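Long-range contacts in predicted ATPase of the ABC class (Vibrio vulnificus, PDB 5D6A), which probably binds and hydrolyses ATP as an ABC-class ATPase and here holds the non-hydrolysable analogue AMP-PNP: residues N204-F209 against V241-P246; V231-P236 against T252-P257. One frame throughout, in Å; residues are numbered along the deposited sequence.

Overall arrangement
The two contacts lie with their centres about 11 Å apart in the P-loop domain, at one four-stranded antiparallel sheet whose order is 240-245, 249-257, 206-211 and 294-296. Strand 249-257 separates the two partners of interaction 1 and itself supplies one side of interaction 2. Along the chain the segments alternate: 204-209, 231-236, 241-246, then 252-257. Backbone bonds join the contacts, Val-207 N to Ile-256 O at 2.9 Å and Val-241 O to Gly-253 N at 3.0 Å. Interaction 1 thus packs side chains across the sheet, while interaction 2 packs Phe-233, Ala-235 and Pro-236 on inner strand 249-257, the Val-231 end of their loop reaching the adenine.

Interaction 1: residues N204-F209 against V241-P246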
ATOM      1  N   ASN A 204     -13.193  -3.262  35.198  1.00 58.21           N
ATOM      2  CA  ASN A 204     -14.336  -4.123  34.888  1.00 56.44           C
ATOM      3  C   ASN A 204     -13.958  -5.376  34.086  1.00 54.21           C
ATOM      4  O   ASN A 204     -14.828  -6.038  33.514  1.00 52.76           O
ATOM      5  CB  ASN A 204     -15.409  -3.315  34.154  1.00 55.41           C
ATOM      6  CG  ASN A 204     -15.949  -2.170  34.994  1.00 56.79           C
ATOM      7  OD1 ASN A 204     -16.080  -2.285  36.212  1.00 59.69           O
ATOM      8  ND2 ASN A 204     -16.282  -1.065  34.342  1.00 55.69           N
ATOM      9  N   GLY A 205     -12.666  -5.703  34.061  1.00 52.66           N
ATOM     10  CA  GLY A 205     -12.180  -6.878  33.345  1.00 51.75           C
ATOM     11  C   GLY A 205     -12.551  -6.876  31.878  1.00 49.74           C
ATOM     12  O   GLY A 205     -12.942  -7.906  31.333  1.00 49.42           O
ATOM     13  N   LEU A 206     -12.417  -5.715  31.242  1.00 48.64           N
ATOM     14  CA  LEU A 206     -12.750  -5.550  29.830  1.00 46.97           C
ATOM     15  C   LEU A 206     -11.549  -5.070  29.029  1.00 45.14           C
ATOM     16  O   LEU A 206     -10.661  -4.416  29.570  1.00 46.26           O
ATOM     17  CB  LEU A 206     -13.877  -4.523  29.678  1.00 46.56           C
ATOM     18  CG  LEU A 206     -15.181  -4.801  30.423  1.00 47.27           C
ATOM     19  CD1 LEU A 206     -16.147  -3.644  30.224  1.00 46.96           C
ATOM     20  CD2 LEU A 206     -15.802  -6.113  29.967  1.00 47.44           C
ATOM     21  N   VAL A 207     -11.529  -5.402  27.740  1.00 43.65           N
ATOM     22  CA  VAL A 207     -10.460  -4.955  26.835  1.00 42.72           C
ATOM     23  C   VAL A 207     -10.999  -3.972  25.799  1.00 41.11           C
ATOM     24  O   VAL A 207     -10.225  -3.312  25.109  1.00 40.49           O
ATOM     25  CB  VAL A 207      -9.754  -6.124  26.115  1.00 42.76           C
ATOM     26  CG1 VAL A 207      -9.058  -7.007  27.128  1.00 44.72           C
ATOM     27  CG2 VAL A 207     -10.726  -6.936  25.270  1.00 42.55           C
ATOM     28  N   SER A 208     -12.324  -3.888  25.693  1.00 41.07           N
ATOM     29  CA  SER A 208     -12.969  -2.974  24.754  1.00 40.35           C
ATOM     30  C   SER A 208     -14.437  -2.782  25.131  1.00 40.30           C
ATOM     31  O   SER A 208     -15.034  -3.631  25.795  1.00 41.24           O
ATOM     32  CB  SER A 208     -12.855  -3.503  23.320  1.00 40.05           C
ATOM     33  OG  SER A 208     -13.350  -2.558  22.385  1.00 39.37           O
ATOM     34  N   PHE A 209     -15.009  -1.660  24.702  1.00 39.64           N
ATOM     35  CA  PHE A 209     -16.400  -1.334  24.994  1.00 40.42           C
ATOM     36  C   PHE A 209     -17.066  -0.603  23.829  1.00 40.34           C
ATOM     37  O   PHE A 209     -16.634   0.482  23.446  1.00 39.26           O
ATOM     38  CB  PHE A 209     -16.477  -0.475  26.256  1.00 40.85           C
ATOM     39  CG  PHE A 209     -17.854   0.046  26.553  1.00 41.70           C
ATOM     40  CD1 PHE A 209     -18.785  -0.745  27.214  1.00 43.14           C
ATOM     41  CD2 PHE A 209     -18.216   1.334  26.187  1.00 41.21           C
ATOM     42  CE1 PHE A 209     -20.053  -0.264  27.493  1.00 44.43           C
ATOM     43  CE2 PHE A 209     -19.481   1.821  26.464  1.00 42.43           C
ATOM     44  CZ  PHE A 209     -20.402   1.022  27.118  1.00 44.16           C
ATOM     45  N   VAL A 241     -22.772  -4.448  29.381  1.00 52.67           N
ATOM     46  CA  VAL A 241     -22.176  -3.790  30.547  1.00 52.50           C
ATOM     47  C   VAL A 241     -22.520  -2.310  30.477  1.00 52.20           C
ATOM     48  O   VAL A 241     -22.835  -1.792  29.406  1.00 51.40           O
ATOM     49  CB  VAL A 241     -20.645  -3.957  30.627  1.00 50.92           C
ATOM     50  CG1 VAL A 241     -20.274  -5.431  30.684  1.00 51.32           C
ATOM     51  CG2 VAL A 241     -19.956  -3.266  29.459  1.00 49.48           C
ATOM     52  N   THR A 242     -22.452  -1.633  31.617  1.00 53.21           N
ATOM     53  CA  THR A 242     -22.782  -0.217  31.684  1.00 53.28           C
ATOM     54  C   THR A 242     -21.671   0.562  32.378  1.00 52.65           C
ATOM     55  O   THR A 242     -21.418   0.370  33.563  1.00 54.58           O
ATOM     56  CB  THR A 242     -24.110  -0.010  32.433  1.00 55.37           C
ATOM     57  OG1 THR A 242     -25.135  -0.802  31.814  1.00 55.71           O
ATOM     58  CG2 THR A 242     -24.520   1.462  32.425  1.00 55.65           C
ATOM     59  N   LEU A 243     -21.006   1.433  31.628  1.00 51.38           N
ATOM     60  CA  LEU A 243     -19.924   2.250  32.164  1.00 51.12           C
ATOM     61  C   LEU A 243     -20.455   3.627  32.533  1.00 51.33           C
ATOM     62  O   LEU A 243     -21.610   3.943  32.258  1.00 53.28           O
ATOM     63  CB  LEU A 243     -18.799   2.377  31.140  1.00 50.14           C
ATOM     64  CG  LEU A 243     -18.205   1.058  30.637  1.00 49.47           C
ATOM     65  CD1 LEU A 243     -17.110   1.330  29.614  1.00 47.74           C
ATOM     66  CD2 LEU A 243     -17.665   0.228  31.792  1.00 50.02           C
ATOM     67  N   HIS A 244     -19.608   4.445  33.149  1.00 50.60           N
ATOM     68  CA  HIS A 244     -20.013   5.782  33.571  1.00 51.26           C
ATOM     69  C   HIS A 244     -19.028   6.851  33.123  1.00 49.75           C
ATOM     70  O   HIS A 244     -17.837   6.760  33.399  1.00 49.80           O
ATOM     71  CB  HIS A 244     -20.152   5.828  35.095  1.00 53.27           C
ATOM     72  CG  HIS A 244     -20.603   7.155  35.623  1.00 55.05           C
ATOM     73  ND1 HIS A 244     -19.722   8.138  36.023  1.00 55.64           N
ATOM     74  CD2 HIS A 244     -21.844   7.664  35.815  1.00 56.39           C
ATOM     75  CE1 HIS A 244     -20.401   9.193  36.440  1.00 56.68           C
ATOM     76  NE2 HIS A 244     -21.690   8.930  36.325  1.00 57.19           N
ATOM     77  N   ALA A 245     -19.539   7.862  32.429  1.00 49.45           N
ATOM     78  CA  ALA A 245     -18.722   8.980  31.979  1.00 48.88           C
ATOM     79  C   ALA A 245     -19.093  10.210  32.807  1.00 50.54           C
ATOM     80  O   ALA A 245     -20.262  10.394  33.155  1.00 52.23           O
ATOM     81  CB  ALA A 245     -18.943   9.237  30.501  1.00 48.25           C
ATOM     82  N   PRO A 246     -18.104  11.063  33.117  1.00 50.55           N
ATOM     83  CA  PRO A 246     -18.356  12.245  33.949  1.00 52.44           C
ATOM     84  C   PRO A 246     -19.336  13.261  33.362  1.00 53.24           C
ATOM     85  O   PRO A 246     -19.987  13.985  34.115  1.00 55.38           O
ATOM     86  CB  PRO A 246     -16.964  12.871  34.111  1.00 52.34           C
ATOM     87  CG  PRO A 246     -16.162  12.347  32.972  1.00 50.96           C
ATOM     88  CD  PRO A 246     -16.699  10.979  32.683  1.00 50.02           C
TER
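Leu-243 and Phe-209 meet face-on: methyl CD1 of Leu-243 lies over the aromatic ring of Phe-209, 3.5 Å from its centroid and 17° off the ring normal. This is a CH-pi contact, somewhat displaced toward the rim at CG of Phe-209. The phenylalanine places its ring there with CG anti to the backbone N (chi1 173°), which sends it toward strand 240-245, while the leucine side chain comes from the opposite direction. A flat ring offers a broad face and a branched leucine offers a methyl to press on it, so the pair suits a buried position. Val-241 reaches the same ring differently. Its CG2 sits at the rim, 3.6 Å from CD1 of Phe-209, and the two side chains slide past one another in opposite senses; the carbonyl oxygen of Val-241 also lies at the ring edge, in its plane. The same CG2 meets Leu-206 tip to tip, 3.9 Å from its CD1, so one short beta-branched residue serves two larger neighbours. At the margin, the exposed Asn-204 brings its amide alongside CD2 of Leu-243, where a polar group can still face solvent. No hydrogen bond crosses the contact, which is mostly apolar; both segments are bonded instead to the strand between them. That strand is 249-257, whose Val-251 touches both Phe-209 and Leu-243. Leu-197 of helix 181-199 packs on Leu-243, Leu-201 just beyond that helix adds to the cover of Phe-209, and on its far flank Phe-209 pairs by backbone with Val-295 of strand 294-296.

Interaction 2: residues V231-P236 against T252-P257; sequences VEFTAP and TGLGIP. With ANP (phosphoaminophosphonic acid-adenylate ester), chain C.
The extended but irregular segment 231-236 passes close to segment 252-257 of strand 249-257 without any hydrogen bond between them, and the backbones come nearest at Ala-235 and Leu-254, whose CA atoms are 4.8 Å apart. Such closeness suits a small residue: Ala-235 sets its CB 3.4 Å from the backbone N of Leu-254 and also touches the carbonyl carbon of Gly-253. Leu-254 supplies most of the strand's surface here. Its CB meets the rim of the Phe-233 ring near the ring plane, 3.5 Å from CE2, and its CD2 reaches CZ of that ring at 3.6 Å. Phe-233, with CG anti to its N (chi1 -178°), brings the CE2-CZ edge of its ring against Leu-254, and the two side chains cross at a slant. Pro-236 adds a looser contact, its CD facing CD1 of Leu-254. The segment belongs to the adenine-binding part of an ABC-type nucleotide site. Two residues before Phe-233, Val-231 reads the base with its backbone: its N donates to N1 of ANP at 2.9 Å, and its O accepts from N6 of ANP at 2.7 Å. This donor-acceptor pair matches the pattern of an adenine, and because it uses main-chain atoms the valine side chain is left to add van der Waals contact, its CB beside N1 and N6 of ANP. ANP is also hydrogen-bonded by the backbone N atoms of Gly-270 and Lys-271, in what is probably the P-loop (Walker A). Met-325 of the second subunit packs on Val-231, and Ile-423 of strand 421-425 touches Leu-254.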
ATOM      1  N   VAL A 231     -27.490   0.550  10.417  1.00 57.15           N
ATOM      2  CA  VAL A 231     -28.114  -0.156  11.528  1.00 57.94           C
ATOM      3  C   VAL A 231     -27.282   0.112  12.778  1.00 56.99           C
ATOM      4  O   VAL A 231     -26.152  -0.366  12.887  1.00 56.93           O
ATOM      5  CB  VAL A 231     -28.182  -1.677  11.268  1.00 58.21           C
ATOM      6  CG1 VAL A 231     -28.851  -2.393  12.435  1.00 57.96           C
ATOM      7  CG2 VAL A 231     -28.917  -1.962   9.966  1.00 60.23           C
ATOM      8  N   GLU A 232     -27.826   0.893  13.709  1.00 57.74           N
ATOM      9  CA  GLU A 232     -27.098   1.220  14.938  1.00 56.27           C
ATOM     10  C   GLU A 232     -26.773  -0.033  15.736  1.00 54.97           C
ATOM     11  O   GLU A 232     -27.521  -1.011  15.719  1.00 56.66           O
ATOM     12  CB  GLU A 232     -27.880   2.210  15.805  1.00 58.15           C
ATOM     13  CG  GLU A 232     -29.252   1.727  16.253  1.00 61.05           C
ATOM     14  CD  GLU A 232     -29.947   2.726  17.156  1.00 63.00           C
ATOM     15  OE1 GLU A 232     -29.264   3.631  17.685  1.00 61.15           O
ATOM     16  OE2 GLU A 232     -31.178   2.601  17.345  1.00 67.29           O
ATOM     17  N   PHE A 233     -25.652   0.009  16.443  1.00 52.81           N
ATOM     18  CA  PHE A 233     -25.198  -1.132  17.221  1.00 52.08           C
ATOM     19  C   PHE A 233     -25.965  -1.306  18.530  1.00 51.90           C
ATOM     20  O   PHE A 233     -26.276  -0.334  19.218  1.00 51.40           O
ATOM     21  CB  PHE A 233     -23.707  -0.994  17.524  1.00 50.51           C
ATOM     22  CG  PHE A 233     -23.135  -2.155  18.281  1.00 50.45           C
ATOM     23  CD1 PHE A 233     -22.644  -3.265  17.606  1.00 50.84           C
ATOM     24  CD2 PHE A 233     -23.092  -2.141  19.666  1.00 50.11           C
ATOM     25  CE1 PHE A 233     -22.116  -4.338  18.301  1.00 50.85           C
ATOM     26  CE2 PHE A 233     -22.568  -3.211  20.368  1.00 50.35           C
ATOM     27  CZ  PHE A 233     -22.079  -4.311  19.684  1.00 51.16           C
ATOM     28  N   THR A 234     -26.263  -2.562  18.851  1.00 51.56           N
ATOM     29  CA  THR A 234     -26.934  -2.918  20.093  1.00 52.84           C
ATOM     30  C   THR A 234     -26.281  -4.185  20.618  1.00 52.32           C
ATOM     31  O   THR A 234     -26.043  -5.126  19.860  1.00 53.22           O
ATOM     32  CB  THR A 234     -28.440  -3.170  19.909  1.00 55.04           C
ATOM     33  OG1 THR A 234     -29.071  -1.983  19.416  1.00 55.95           O
ATOM     34  CG2 THR A 234     -29.084  -3.569  21.242  1.00 56.09           C
ATOM     35  N   ALA A 235     -25.990  -4.203  21.912  1.00 51.55           N
ATOM     36  CA  ALA A 235     -25.350  -5.348  22.531  1.00 51.22           C
ATOM     37  C   ALA A 235     -26.381  -6.335  23.059  1.00 53.22           C
ATOM     38  O   ALA A 235     -27.485  -5.941  23.442  1.00 54.03           O
ATOM     39  CB  ALA A 235     -24.447  -4.888  23.663  1.00 50.52           C
ATOM     40  N   PRO A 236     -26.032  -7.630  23.062  1.00 53.84           N
ATOM     41  CA  PRO A 236     -26.934  -8.625  23.623  1.00 55.42           C
ATOM     42  C   PRO A 236     -26.832  -8.563  25.144  1.00 55.81           C
ATOM     43  O   PRO A 236     -25.722  -8.548  25.681  1.00 55.02           O
ATOM     44  CB  PRO A 236     -26.393  -9.947  23.072  1.00 55.95           C
ATOM     45  CG  PRO A 236     -24.951  -9.692  22.786  1.00 54.27           C
ATOM     46  CD  PRO A 236     -24.815  -8.231  22.481  1.00 52.77           C
ATOM     47  N   THR A 252     -24.684   2.438  28.338  1.00 52.56           N
ATOM     48  CA  THR A 252     -24.805   0.992  28.192  1.00 52.62           C
ATOM     49  C   THR A 252     -24.320   0.552  26.815  1.00 51.65           C
ATOM     50  O   THR A 252     -24.579   1.224  25.814  1.00 52.66           O
ATOM     51  CB  THR A 252     -26.263   0.541  28.395  1.00 53.85           C
ATOM     52  OG1 THR A 252     -26.695   0.901  29.715  1.00 54.98           O
ATOM     53  CG2 THR A 252     -26.400  -0.965  28.216  1.00 53.81           C
ATOM     54  N   GLY A 253     -23.616  -0.575  26.769  1.00 51.06           N
ATOM     55  CA  GLY A 253     -23.096  -1.102  25.512  1.00 49.97           C
ATOM     56  C   GLY A 253     -22.475  -2.479  25.642  1.00 50.16           C
ATOM     57  O   GLY A 253     -22.571  -3.123  26.689  1.00 51.60           O
ATOM     58  N   LEU A 254     -21.840  -2.931  24.564  1.00 49.19           N
ATOM     59  CA  LEU A 254     -21.178  -4.229  24.538  1.00 49.10           C
ATOM     60  C   LEU A 254     -19.864  -4.180  25.295  1.00 48.90           C
ATOM     61  O   LEU A 254     -18.995  -3.363  24.988  1.00 48.76           O
ATOM     62  CB  LEU A 254     -20.881  -4.655  23.102  1.00 48.62           C
ATOM     63  CG  LEU A 254     -20.020  -5.916  22.968  1.00 48.89           C
ATOM     64  CD1 LEU A 254     -20.761  -7.124  23.520  1.00 50.36           C
ATOM     65  CD2 LEU A 254     -19.604  -6.153  21.525  1.00 48.82           C
ATOM     66  N   GLY A 255     -19.717  -5.067  26.270  1.00 48.54           N
ATOM     67  CA  GLY A 255     -18.496  -5.159  27.045  1.00 47.67           C
ATOM     68  C   GLY A 255     -17.756  -6.415  26.644  1.00 47.42           C
ATOM     69  O   GLY A 255     -18.236  -7.518  26.887  1.00 49.21           O
ATOM     70  N   ILE A 256     -16.601  -6.250  26.007  1.00 46.25           N
ATOM     71  CA  ILE A 256     -15.786  -7.386  25.587  1.00 46.66           C
ATOM     72  C   ILE A 256     -14.805  -7.704  26.710  1.00 47.44           C
ATOM     73  O   ILE A 256     -13.818  -6.990  26.895  1.00 47.27           O
ATOM     74  CB  ILE A 256     -15.039  -7.095  24.272  1.00 45.23           C
ATOM     75  CG1 ILE A 256     -16.055  -6.865  23.149  1.00 45.52           C
ATOM     76  CG2 ILE A 256     -14.116  -8.254  23.914  1.00 45.04           C
ATOM     77  CD1 ILE A 256     -15.444  -6.494  21.816  1.00 44.98           C
ATOM     78  N   PRO A 257     -15.066  -8.786  27.460  1.00 49.31           N
ATOM     79  CA  PRO A 257     -14.198  -9.118  28.584  1.00 50.78           C
ATOM     80  C   PRO A 257     -12.819  -9.611  28.171  1.00 50.06           C
ATOM     81  O   PRO A 257     -12.587  -9.895  26.998  1.00 49.36           O
ATOM     82  CB  PRO A 257     -14.965 -10.235  29.295  1.00 52.06           C
ATOM     83  CG  PRO A 257     -15.736 -10.902  28.211  1.00 51.94           C
ATOM     84  CD  PRO A 257     -16.076  -9.833  27.214  1.00 50.45           C
TER
HETATM   85  PG  ANP C 602     -14.659 -10.107   7.153  1.00 71.51           P
HETATM   86  O1G ANP C 602     -14.269  -9.820   8.582  1.00 74.06           O
HETATM   87  O2G ANP C 602     -13.569  -9.796   6.153  1.00 68.07           O
HETATM   88  O3G ANP C 602     -15.295 -11.466   6.992  1.00 69.16           O
HETATM   89  PB  ANP C 602     -17.618  -9.353   6.872  1.00 53.29           P
HETATM   90  O1B ANP C 602     -17.949  -9.764   8.275  1.00 55.36           O
HETATM   91  O2B ANP C 602     -17.874 -10.357   5.771  1.00 54.93           O
HETATM   92  N3B ANP C 602     -15.915  -8.932   6.800  1.00 63.32           N
HETATM   93  PA  ANP C 602     -17.921  -6.573   6.508  1.00 50.88           P
HETATM   94  O1A ANP C 602     -18.127  -5.880   7.828  1.00 51.22           O
HETATM   95  O2A ANP C 602     -16.532  -6.632   5.924  1.00 53.57           O
HETATM   96  O3A ANP C 602     -18.531  -8.060   6.581  1.00 50.93           O
HETATM   97  O5' ANP C 602     -18.868  -5.885   5.412  1.00 50.94           O
HETATM   98  C5' ANP C 602     -20.256  -5.708   5.660  1.00 50.24           C
HETATM   99  C4' ANP C 602     -20.799  -4.582   4.792  1.00 50.92           C
HETATM  100  O4' ANP C 602     -21.988  -4.069   5.398  1.00 50.02           O
HETATM  101  C3' ANP C 602     -19.840  -3.408   4.655  1.00 52.08           C
HETATM  102  O3' ANP C 602     -19.930  -2.847   3.338  1.00 52.69           O
HETATM  103  C2' ANP C 602     -20.300  -2.420   5.704  1.00 50.44           C
HETATM  104  O2' ANP C 602     -20.104  -1.066   5.282  1.00 51.17           O
HETATM  105  C1' ANP C 602     -21.775  -2.751   5.905  1.00 49.48           C
HETATM  106  N9  ANP C 602     -22.166  -2.694   7.335  1.00 50.15           N
HETATM  107  C8  ANP C 602     -21.500  -3.233   8.380  1.00 48.80           C
HETATM  108  N7  ANP C 602     -22.154  -2.976   9.542  1.00 49.02           N
HETATM  109  C5  ANP C 602     -23.257  -2.266   9.244  1.00 50.00           C
HETATM  110  C6  ANP C 602     -24.383  -1.670   9.998  1.00 50.74           C
HETATM  111  N6  ANP C 602     -24.457  -1.792  11.343  1.00 52.07           N
HETATM  112  N1  ANP C 602     -25.332  -1.003   9.300  1.00 53.35           N
HETATM  113  C2  ANP C 602     -25.273  -0.874   7.957  1.00 53.51           C
HETATM  114  N3  ANP C 602     -24.272  -1.394   7.217  1.00 53.15           N
HETATM  115  C4  ANP C 602     -23.258  -2.086   7.791  1.00 50.61           C